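Local coordinates for Ctr9 protein (Myceliophthora thermophila, PDB 6AF0) that probably binds the RNA polymerase II complex as the tetratricopeptide-repeat subunit Ctr9 of the Paf1 complex, at residues Ala429-Ala434 / Glu442-Glu447; Gln10-Pro15 / Ile24-Leu29. All blocks are in the same frame, centred on the assembly; numbering follows the deposited sequence.

Overall arrangement
Followed from the N terminus, this repeat-bearing piece of Ctr9 first forms interaction 2, where strands 11-14 and 22-25 pair as an antiparallel beta hairpin, with eight residues between the two segments. The hairpin ties the extended N-terminal part of the chain to helices 34-42 and 47-59. A long run of helices follows before interaction 1, where 429-434 meets 442-447 and closes the short connection between helices 418-435 and 445-463. The two contacts are in series: interaction 2 is complete before interaction 1 opens, so they neither nest nor cross. Their centres are 83 Å apart and their nearest atoms about 68 Å; the centre of interaction 1 lies about 13 Å from the chain's centre, that of interaction 2 about 76 Å.

Interaction 1 of 2, residues Ala429-Ala434 / Glu442-Glu447; sequences AEEVFA and EDKSAE
The carboxylates of Glu431 and Glu447 are turned nearly alike, their planes 25° apart, and the first presents OE2 to the second's aliphatic stem. Glu431 OE2 lies 3.3 Å from Glu447 CG and 3.6 Å from Glu447 CB. The other flat group, the Phe433 ring, carries Ala429 O over the centre of one face, a neighbour within its own helix. Glu431 reaches across because its CG stands anti to the backbone N (chi1 -162°) and its chain is extended beyond CG. Lys444 meets it at about a right angle, with Lys444 CE 3.8 Å from Glu431 CG: methylene against methylene, a role the long aliphatic part of lysine suits. A bend at chi4 (47°) directs Lys444 NZ to Glu442 OE1 in a salt bridge within the same segment, though its modelled length is doubtful. Lys444 NZ also lies 4.8 Å from Glu431 OE2, beyond direct contact, and may ease the repulsion where Glu431 OE2 and Glu447 OE1 approach to 4.1 Å. Beside these polar groups, Val432, with its short branched side chain, sets CG2 3.9 Å from Lys444 O. Lys444 is the N-cap of the second helix, so the valine methyl packs where that helix begins; no hydrogen bond joins the two segments. This is a surface contact at the turn joining two consecutive helices, 418-435 and 445-463. Glu447 also touches Tyr428, and Lys444 touches Asn435, both on helix 418-435, while Phe433 packs on Asn478, Arg481 and Leu482 of helix 473-484.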
loop_
_atom_site.group_PDB
_atom_site.type_symbol
_atom_site.label_atom_id
_atom_site.label_comp_id
_atom_site.label_asym_id
_atom_site.label_seq_id
_atom_site.Cartn_x
_atom_site.Cartn_y
_atom_site.Cartn_z
ATOM N N ALA A 429 -6.250 3.229 -4.539
ATOM C CA ALA A 429 -6.534 4.580 -4.098
ATOM C C ALA A 429 -7.341 5.277 -5.157
ATOM O O ALA A 429 -8.415 5.738 -4.893
ATOM C CB ALA A 429 -5.251 5.346 -3.845
ATOM N N GLU A 430 -6.828 5.333 -6.373
ATOM C CA GLU A 430 -7.536 6.032 -7.436
ATOM C C GLU A 430 -8.951 5.496 -7.656
ATOM O O GLU A 430 -9.821 6.215 -8.098
ATOM C CB GLU A 430 -6.760 5.962 -8.740
ATOM C CG GLU A 430 -5.500 6.806 -8.756
ATOM C CD GLU A 430 -5.128 7.276 -10.150
ATOM O OE1 GLU A 430 -5.951 7.138 -11.068
ATOM O OE2 GLU A 430 -4.007 7.785 -10.333
ATOM N N GLU A 431 -9.164 4.223 -7.372
ATOM C CA GLU A 431 -10.486 3.608 -7.500
ATOM C C GLU A 431 -11.474 4.242 -6.512
ATOM O O GLU A 431 -12.581 4.635 -6.895
ATOM C CB GLU A 431 -10.372 2.100 -7.253
ATOM C CG GLU A 431 -11.535 1.257 -7.761
ATOM C CD GLU A 431 -11.298 -0.238 -7.541
ATOM O OE1 GLU A 431 -10.904 -0.912 -8.528
ATOM O OE2 GLU A 431 -11.471 -0.728 -6.385
ATOM N N VAL A 432 -11.055 4.330 -5.249
ATOM C CA VAL A 432 -11.790 5.023 -4.201
ATOM C C VAL A 432 -12.098 6.494 -4.551
ATOM O O VAL A 432 -13.218 6.967 -4.410
ATOM C CB VAL A 432 -10.966 5.044 -2.898
ATOM C CG1 VAL A 432 -11.586 5.976 -1.867
ATOM C CG2 VAL A 432 -10.828 3.653 -2.322
ATOM N N PHE A 433 -11.079 7.219 -4.976
ATOM C CA PHE A 433 -11.220 8.644 -5.285
ATOM C C PHE A 433 -12.241 8.838 -6.410
ATOM O O PHE A 433 -13.059 9.758 -6.362
ATOM C CB PHE A 433 -9.845 9.294 -5.645
ATOM C CG PHE A 433 -8.760 9.070 -4.603
ATOM C CD1 PHE A 433 -9.073 8.909 -3.265
ATOM C CD2 PHE A 433 -7.421 9.016 -4.970
ATOM C CE1 PHE A 433 -8.079 8.684 -2.319
ATOM C CE2 PHE A 433 -6.426 8.798 -4.023
ATOM C CZ PHE A 433 -6.752 8.635 -2.694
ATOM N N ALA A 434 -12.187 7.969 -7.413
ATOM C CA ALA A 434 -13.108 8.045 -8.544
ATOM C C ALA A 434 -14.527 7.755 -8.081
ATOM O O ALA A 434 -15.514 8.391 -8.518
ATOM C CB ALA A 434 -12.712 7.052 -9.619
ATOM N N GLU A 442 -20.554 3.250 -4.738
ATOM C CA GLU A 442 -20.338 1.870 -4.333
ATOM C C GLU A 442 -19.593 1.856 -3.016
ATOM O O GLU A 442 -18.992 2.871 -2.642
ATOM C CB GLU A 442 -19.549 1.128 -5.417
ATOM C CG GLU A 442 -20.338 0.952 -6.718
ATOM C CD GLU A 442 -19.554 0.276 -7.847
ATOM O OE1 GLU A 442 -18.410 -0.174 -7.601
ATOM O OE2 GLU A 442 -20.083 0.204 -8.993
ATOM N N ASP A 443 -19.649 0.728 -2.309
ATOM C CA ASP A 443 -18.888 0.571 -1.062
ATOM C C ASP A 443 -17.492 0.046 -1.337
ATOM O O ASP A 443 -17.319 -1.123 -1.676
ATOM C CB ASP A 443 -19.561 -0.381 -0.086
ATOM C CG ASP A 443 -18.710 -0.628 1.165
ATOM O OD1 ASP A 443 -18.049 0.320 1.645
ATOM O OD2 ASP A 443 -18.709 -1.771 1.670
ATOM N N LYS A 444 -16.499 0.902 -1.147
ATOM C CA LYS A 444 -15.148 0.538 -1.425
ATOM C C LYS A 444 -14.304 0.765 -0.219
ATOM O O LYS A 444 -13.220 1.293 -0.332
ATOM C CB LYS A 444 -14.665 1.336 -2.620
ATOM C CG LYS A 444 -15.125 0.687 -3.911
ATOM C CD LYS A 444 -14.872 1.567 -5.113
ATOM C CE LYS A 444 -15.011 0.802 -6.410
ATOM N NZ LYS A 444 -16.248 -0.015 -6.444
ATOM N N SER A 445 -14.801 0.357 0.942
ATOM C CA SER A 445 -14.034 0.501 2.186
ATOM C C SER A 445 -12.914 -0.529 2.259
ATOM O O SER A 445 -11.858 -0.275 2.832
ATOM C CB SER A 445 -14.928 0.329 3.407
ATOM O OG SER A 445 -15.148 -1.047 3.661
ATOM N N ALA A 446 -13.179 -1.704 1.702
ATOM C CA ALA A 446 -12.182 -2.752 1.594
ATOM C C ALA A 446 -11.021 -2.336 0.651
ATOM O O ALA A 446 -9.839 -2.478 0.983
ATOM C CB ALA A 446 -12.852 -4.023 1.116
ATOM N N GLU A 447 -11.365 -1.781 -0.505
ATOM C CA GLU A 447 -10.351 -1.290 -1.458
ATOM C C GLU A 447 -9.524 -0.144 -0.870
ATOM O O GLU A 447 -8.333 -0.024 -1.136
ATOM C CB GLU A 447 -10.982 -0.807 -2.771
ATOM C CG GLU A 447 -12.205 -1.582 -3.258
ATOM C CD GLU A 447 -12.123 -3.063 -2.978
ATOM O OE1 GLU A 447 -11.381 -3.772 -3.692
ATOM O OE2 GLU A 447 -12.801 -3.516 -2.034
#

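Interaction 2 of 2, residues Gln10-Pro15 / Ile24-Leu29; sequences QTIDIP and IDLQVL
Ile12 and Leu26 meet at about a right angle, Leu26 CD1 lying 4.0 Å from Ile12 CG1 and equally near Ile12 CG2. The isoleucine sets CG1 between its backbone N and carbonyl carbon (chi1 56°), so that both branches can share one leucine methyl. Ile14 and Ile24 cross obliquely, with Ile14 CG1 4.0 Å from Ile24 CD1. Branched aliphatic residues suit this apolar side of the hairpin. Thr11 and Asp25, a non-hydrogen-bonded pair, project from the opposite face, where Thr11 CG2 lies 3.8 Å from Asp25 OD2; Thr11 is exposed and Asp25 partly so, which suits polar side chains. Beyond them the amides of Gln10 and Gln27 approach with their planes 78° apart. Antiparallel backbone bonds set the register that brings these side chains together: Ile12 and Ile24 bond reciprocally, Ile12 N to Ile24 O at 3.1 Å and Ile24 N to Ile12 O at 2.9 Å, and Leu26 N gives a nearly straight bond to Gln10 O. As the chain leaves the strand, Asp25 OD1 accepts from Val28 N in an Asx motif. The two-stranded hairpin lies on neighbouring helices: Ile14 touches Phe40 and Ile24 touches Leu36 of helix 34-42, while Leu26 packs on Thr52 and Ala56 of helix 47-59.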
loop_
_atom_site.group_PDB
_atom_site.type_symbol
_atom_site.label_atom_id
_atom_site.label_comp_id
_atom_site.label_asym_id
_atom_site.label_seq_id
_atom_site.Cartn_x
_atom_site.Cartn_y
_atom_site.Cartn_z
ATOM N N GLN A 10 49.354 -32.430 -44.719
ATOM C CA GLN A 10 49.098 -31.391 -45.729
ATOM C C GLN A 10 48.529 -31.945 -47.016
ATOM O O GLN A 10 47.567 -31.400 -47.558
ATOM C CB GLN A 10 50.373 -30.599 -46.046
ATOM C CG GLN A 10 50.818 -29.677 -44.920
ATOM C CD GLN A 10 51.577 -28.479 -45.435
ATOM O OE1 GLN A 10 52.320 -28.579 -46.411
ATOM N NE2 GLN A 10 51.393 -27.332 -44.786
ATOM N N THR A 11 49.159 -33.005 -47.506
ATOM C CA THR A 11 48.750 -33.657 -48.744
ATOM C C THR A 11 48.676 -35.149 -48.496
ATOM O O THR A 11 49.333 -35.650 -47.587
ATOM C CB THR A 11 49.749 -33.356 -49.884
ATOM O OG1 THR A 11 51.079 -33.667 -49.449
ATOM C CG2 THR A 11 49.681 -31.870 -50.294
ATOM N N ILE A 12 47.855 -35.848 -49.266
ATOM C CA ILE A 12 47.856 -37.326 -49.258
ATOM C C ILE A 12 47.571 -37.868 -50.655
ATOM O O ILE A 12 46.891 -37.209 -51.444
ATOM C CB ILE A 12 46.843 -37.949 -48.256
ATOM C CG1 ILE A 12 45.416 -37.450 -48.510
ATOM C CG2 ILE A 12 47.265 -37.682 -46.819
ATOM C CD1 ILE A 12 44.534 -38.446 -49.226
ATOM N N ASP A 13 48.090 -39.065 -50.945
ATOM C CA ASP A 13 47.879 -39.733 -52.241
ATOM C C ASP A 13 46.770 -40.787 -52.127
ATOM O O ASP A 13 46.798 -41.633 -51.245
ATOM C CB ASP A 13 49.194 -40.369 -52.730
ATOM C CG ASP A 13 49.079 -41.017 -54.120
ATOM O OD1 ASP A 13 47.947 -41.297 -54.578
ATOM O OD2 ASP A 13 50.143 -41.246 -54.763
ATOM N N ILE A 14 45.799 -40.726 -53.030
ATOM C CA ILE A 14 44.719 -41.709 -53.076
ATOM C C ILE A 14 45.141 -42.912 -53.928
ATOM O O ILE A 14 45.438 -42.781 -55.127
ATOM C CB ILE A 14 43.406 -41.105 -53.626
ATOM C CG1 ILE A 14 42.959 -39.894 -52.772
ATOM C CG2 ILE A 14 42.302 -42.159 -53.709
ATOM C CD1 ILE A 14 42.553 -40.201 -51.338
ATOM N N PRO A 15 45.147 -44.101 -53.312
ATOM C CA PRO A 15 45.582 -45.293 -54.002
ATOM C C PRO A 15 44.512 -45.714 -54.995
ATOM O O PRO A 15 43.504 -46.337 -54.619
ATOM C CB PRO A 15 45.728 -46.307 -52.872
ATOM C CG PRO A 15 44.683 -45.905 -51.883
ATOM C CD PRO A 15 44.536 -44.413 -52.008
ATOM N N ILE A 24 45.590 -35.109 -52.930
ATOM C CA ILE A 24 44.689 -34.090 -52.409
ATOM C C ILE A 24 45.433 -33.191 -51.448
ATOM O O ILE A 24 46.225 -33.672 -50.651
ATOM C CB ILE A 24 43.507 -34.717 -51.663
ATOM C CG1 ILE A 24 42.683 -35.588 -52.613
ATOM C CG2 ILE A 24 42.637 -33.630 -51.056
ATOM C CD1 ILE A 24 41.480 -36.245 -51.970
ATOM N N ASP A 25 45.165 -31.888 -51.548
ATOM C CA ASP A 25 45.652 -30.874 -50.606
ATOM C C ASP A 25 44.586 -30.674 -49.524
ATOM O O ASP A 25 43.466 -30.249 -49.822
ATOM C CB ASP A 25 45.968 -29.546 -51.317
ATOM C CG ASP A 25 46.671 -28.530 -50.398
ATOM O OD1 ASP A 25 45.943 -27.755 -49.740
ATOM O OD2 ASP A 25 47.938 -28.497 -50.343
ATOM N N LEU A 26 44.950 -30.998 -48.279
ATOM C CA LEU A 26 44.007 -31.069 -47.174
ATOM C C LEU A 26 43.940 -29.761 -46.406
ATOM O O LEU A 26 43.208 -29.643 -45.410
ATOM C CB LEU A 26 44.371 -32.222 -46.233
ATOM C CG LEU A 26 44.245 -33.649 -46.780
ATOM C CD1 LEU A 26 44.838 -34.639 -45.788
ATOM C CD2 LEU A 26 42.801 -34.038 -47.098
ATOM N N GLN A 27 44.707 -28.780 -46.857
ATOM C CA GLN A 27 44.522 -27.423 -46.371
ATOM C C GLN A 27 43.644 -26.592 -47.329
ATOM O O GLN A 27 42.751 -25.862 -46.884
ATOM C CB GLN A 27 45.875 -26.762 -46.077
ATOM C CG GLN A 27 46.359 -27.021 -44.646
ATOM C CD GLN A 27 46.906 -25.772 -43.971
ATOM O OE1 GLN A 27 46.275 -24.711 -44.005
ATOM N NE2 GLN A 27 48.075 -25.892 -43.343
ATOM N N VAL A 28 43.882 -26.746 -48.631
ATOM C CA VAL A 28 43.088 -26.086 -49.683
ATOM C C VAL A 28 42.287 -27.091 -50.515
ATOM O O VAL A 28 42.655 -27.414 -51.645
ATOM C CB VAL A 28 43.979 -25.284 -50.632
ATOM C CG1 VAL A 28 43.115 -24.434 -51.557
ATOM C CG2 VAL A 28 44.941 -24.409 -49.837
ATOM N N LEU A 29 41.153 -27.516 -49.967
ATOM C CA LEU A 29 40.434 -28.692 -50.439
ATOM C C LEU A 29 39.547 -28.346 -51.615
ATOM O O LEU A 29 39.418 -27.184 -51.973
ATOM C CB LEU A 29 39.562 -29.275 -49.319
ATOM C CG LEU A 29 40.272 -29.823 -48.084
ATOM C CD1 LEU A 29 40.748 -28.682 -47.210
ATOM C CD2 LEU A 29 39.335 -30.728 -47.299
#